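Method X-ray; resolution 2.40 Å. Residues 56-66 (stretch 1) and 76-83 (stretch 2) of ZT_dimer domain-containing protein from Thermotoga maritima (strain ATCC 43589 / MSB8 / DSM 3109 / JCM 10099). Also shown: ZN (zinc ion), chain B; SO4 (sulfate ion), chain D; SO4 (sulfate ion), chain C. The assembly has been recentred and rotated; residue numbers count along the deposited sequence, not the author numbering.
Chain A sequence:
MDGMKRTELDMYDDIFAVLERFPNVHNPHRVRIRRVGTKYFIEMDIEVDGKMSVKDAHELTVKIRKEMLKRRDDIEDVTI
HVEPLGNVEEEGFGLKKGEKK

Stretch 1 56-66: DAHELTVKIRK
Stretch 2 76-83: EDVTIHVE

How does the strand lie against the helix? Residues 56-66 are helical (phi/psi near -60/-45) and 77-83 extended, with Glu76 at phi/psi -87/-42; their axes run roughly antiparallel at 151°, 8.5 Å apart at closest approach. Nearest CA atoms pair Arg65 with Val78 (5.6 Å), Thr61 with Ile80 (6.2 Å) and Ala57 with Val82 (7.2 Å), so two strand residues match four helix residues, about one turn.

What meets the helix at the first residues of the stretch? Asp77 (chi1 t) points sideways, but its OD1 reaches Arg65 NH1 at 3.2 Å, a salt bridge whose hydrogen bond is weak at 122°. Asp77 OD1 also accepts a hydrogen bond from Val78 N at 2.7 Å. Arg65, t at chi1 and chi2, with chi3 109° and chi4 89°, lays its CD 3.4 Å from Val78 O and its CG 4.2 Å from Val78 CB.

Which residue fills the middle? Thr79 points away. Ile80 (m, t) points toward the helix, setting CD1 3.3 Å from Ile64 CG2 (Ile64 also m, t) and 3.7 Å from Thr61 O. His81 points away again, in keeping with the alternation of a strand.

How does the contact finish? Val82 (t) brings CG2 3.5 Å from Thr61 CG2 and CG1 4.1 Å from Ala57 CB. Thr61 (p) turns CG2 to the strand, while its OG1 donates a hydrogen bond to His58 O at 2.7 Å. Beyond, Glu83 OE2 binds zinc at 1.7 Å.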

# COMPACT_ATOMS: atom_id res chain seq x y z
N ASP A 56 9.09 -9.57 -7.08
CA ASP A 56 8.26 -9.85 -8.28
C ASP A 56 6.97 -9.04 -8.21
O ASP A 56 6.63 -8.41 -9.24
CB ASP A 56 7.99 -11.35 -8.43
CG ASP A 56 9.21 -12.11 -8.92
OD1 ASP A 56 10.17 -11.45 -9.35
OD2 ASP A 56 9.19 -13.36 -8.85
N ALA A 57 6.29 -9.08 -7.06
CA ALA A 57 5.04 -8.33 -6.78
C ALA A 57 5.27 -6.83 -7.00
O ALA A 57 4.40 -6.18 -7.57
CB ALA A 57 4.58 -8.61 -5.37
N HIS A 58 6.41 -6.30 -6.55
CA HIS A 58 6.72 -4.86 -6.69
C HIS A 58 6.92 -4.51 -8.17
O HIS A 58 6.37 -3.47 -8.61
CB HIS A 58 7.94 -4.45 -5.85
CG HIS A 58 8.34 -3.04 -6.09
ND1 HIS A 58 7.75 -1.98 -5.43
CD2 HIS A 58 9.23 -2.50 -6.96
CE1 HIS A 58 8.27 -0.85 -5.86
NE2 HIS A 58 9.18 -1.14 -6.79
N GLU A 59 7.69 -5.34 -8.89
CA GLU A 59 7.92 -5.24 -10.36
C GLU A 59 6.57 -5.25 -11.08
O GLU A 59 6.40 -4.48 -12.04
CB GLU A 59 8.77 -6.41 -10.86
CG GLU A 59 10.26 -6.13 -10.87
CD GLU A 59 11.13 -7.33 -11.20
OE1 GLU A 59 10.58 -8.39 -11.58
OE2 GLU A 59 12.37 -7.21 -11.05
N LEU A 60 5.65 -6.11 -10.64
CA LEU A 60 4.29 -6.23 -11.22
C LEU A 60 3.58 -4.88 -11.12
O LEU A 60 3.11 -4.39 -12.17
CB LEU A 60 3.53 -7.34 -10.49
CG LEU A 60 2.13 -7.63 -11.03
CD1 LEU A 60 2.16 -7.93 -12.52
CD2 LEU A 60 1.49 -8.78 -10.27
N THR A 61 3.55 -4.26 -9.93
CA THR A 61 2.85 -2.97 -9.70
C THR A 61 3.51 -1.86 -10.53
O THR A 61 2.78 -0.98 -11.01
CB THR A 61 2.77 -2.62 -8.21
OG1 THR A 61 4.07 -2.24 -7.77
CG2 THR A 61 2.24 -3.76 -7.36
N VAL A 62 4.83 -1.89 -10.68
CA VAL A 62 5.57 -0.89 -11.52
C VAL A 62 5.09 -1.01 -12.98
O VAL A 62 4.73 0.03 -13.56
CB VAL A 62 7.10 -1.09 -11.39
CG1 VAL A 62 7.87 -0.34 -12.48
CG2 VAL A 62 7.59 -0.69 -10.01
N LYS A 63 5.04 -2.23 -13.53
CA LYS A 63 4.63 -2.49 -14.94
C LYS A 63 3.14 -2.13 -15.11
O LYS A 63 2.78 -1.63 -16.19
CB LYS A 63 4.91 -3.94 -15.31
CG LYS A 63 4.73 -4.30 -16.78
CD LYS A 63 5.88 -3.89 -17.69
N ILE A 64 2.30 -2.38 -14.09
CA ILE A 64 0.84 -2.09 -14.16
C ILE A 64 0.67 -0.57 -14.28
O ILE A 64 -0.04 -0.14 -15.20
CB ILE A 64 0.07 -2.69 -12.96
CG1 ILE A 64 0.09 -4.21 -12.97
CG2 ILE A 64 -1.37 -2.17 -12.92
CD1 ILE A 64 -0.47 -4.85 -11.72
N ARG A 65 1.31 0.20 -13.39
CA ARG A 65 1.24 1.68 -13.38
C ARG A 65 1.70 2.21 -14.74
O ARG A 65 1.07 3.14 -15.26
CB ARG A 65 2.09 2.29 -12.26
CG ARG A 65 2.16 3.81 -12.30
CD ARG A 65 2.77 4.46 -11.07
NE ARG A 65 4.09 5.03 -11.36
CZ ARG A 65 4.33 6.27 -11.80
NH1 ARG A 65 3.36 7.14 -12.01
NH2 ARG A 65 5.58 6.65 -12.02
N LYS A 66 2.78 1.63 -15.28
CA LYS A 66 3.40 2.05 -16.56
C LYS A 66 2.36 1.88 -17.67
O LYS A 66 2.12 2.87 -18.40
CB LYS A 66 4.69 1.25 -16.81
CG LYS A 66 5.69 1.88 -17.78
N GLU A 76 -2.91 10.65 -13.75
CA GLU A 76 -1.73 11.35 -13.17
C GLU A 76 -0.89 10.35 -12.36
O GLU A 76 0.35 10.41 -12.48
CB GLU A 76 -2.21 12.53 -12.31
CG GLU A 76 -1.09 13.34 -11.68
CD GLU A 76 -0.21 14.12 -12.65
OE1 GLU A 76 -0.71 14.52 -13.72
OE2 GLU A 76 0.97 14.34 -12.32
N ASP A 77 -1.52 9.46 -11.58
CA ASP A 77 -0.80 8.41 -10.80
C ASP A 77 -1.72 7.21 -10.51
O ASP A 77 -2.96 7.34 -10.59
CB ASP A 77 -0.23 8.98 -9.51
CG ASP A 77 1.03 8.27 -9.04
OD1 ASP A 77 1.29 7.14 -9.52
OD2 ASP A 77 1.76 8.86 -8.22
N VAL A 78 -1.10 6.07 -10.19
CA VAL A 78 -1.79 4.79 -9.86
C VAL A 78 -1.03 4.13 -8.72
O VAL A 78 0.15 3.83 -8.92
CB VAL A 78 -1.85 3.83 -11.07
CG1 VAL A 78 -2.59 2.55 -10.71
CG2 VAL A 78 -2.46 4.51 -12.29
N THR A 79 -1.70 3.91 -7.59
CA THR A 79 -1.16 3.19 -6.40
C THR A 79 -1.91 1.86 -6.27
O THR A 79 -3.17 1.87 -6.32
CB THR A 79 -1.25 4.04 -5.13
OG1 THR A 79 -2.63 4.21 -4.80
CG2 THR A 79 -0.59 5.39 -5.27
N ILE A 80 -1.14 0.78 -6.11
CA ILE A 80 -1.61 -0.63 -6.12
C ILE A 80 -1.16 -1.30 -4.82
O ILE A 80 0.05 -1.43 -4.64
CB ILE A 80 -1.07 -1.37 -7.35
CG1 ILE A 80 -1.39 -0.62 -8.64
CG2 ILE A 80 -1.59 -2.80 -7.38
CD1 ILE A 80 -0.68 -1.16 -9.85
N HIS A 81 -2.10 -1.73 -4.00
CA HIS A 81 -1.87 -2.54 -2.78
C HIS A 81 -1.89 -4.02 -3.18
O HIS A 81 -2.76 -4.41 -3.99
CB HIS A 81 -2.89 -2.15 -1.71
CG HIS A 81 -2.95 -0.67 -1.52
ND1 HIS A 81 -4.06 0.08 -1.86
CD2 HIS A 81 -2.01 0.21 -1.08
CE1 HIS A 81 -3.83 1.35 -1.60
NE2 HIS A 81 -2.57 1.46 -1.13
N VAL A 82 -0.92 -4.80 -2.69
CA VAL A 82 -0.78 -6.25 -3.04
C VAL A 82 -1.17 -7.10 -1.82
O VAL A 82 -0.68 -6.81 -0.72
CB VAL A 82 0.64 -6.57 -3.54
CG1 VAL A 82 0.89 -8.07 -3.60
CG2 VAL A 82 0.91 -5.92 -4.89
N GLU A 83 -2.04 -8.09 -2.03
CA GLU A 83 -2.51 -9.02 -0.97
C GLU A 83 -2.34 -10.46 -1.44
O GLU A 83 -2.29 -10.72 -2.64
CB GLU A 83 -3.99 -8.81 -0.66
CG GLU A 83 -4.37 -7.37 -0.35
CD GLU A 83 -5.87 -7.17 -0.33
OE1 GLU A 83 -6.60 -8.17 -0.25
OE2 GLU A 83 -6.31 -6.01 -0.38
ZN ZN B . -7.94 -5.67 -0.41
S SO4 D . 0.99 -2.91 -0.21
O1 SO4 D . 1.09 -1.58 -0.75
O2 SO4 D . 1.96 -3.07 0.84
O3 SO4 D . -0.33 -3.10 0.32
O4 SO4 D . 1.24 -3.87 -1.25
S SO4 C . 1.95 -2.32 -0.52
O1 SO4 C . 0.84 -1.86 0.27
O2 SO4 C . 1.46 -3.00 -1.69
O3 SO4 C . 2.75 -1.19 -0.92
O4 SO4 C . 2.76 -3.22 0.26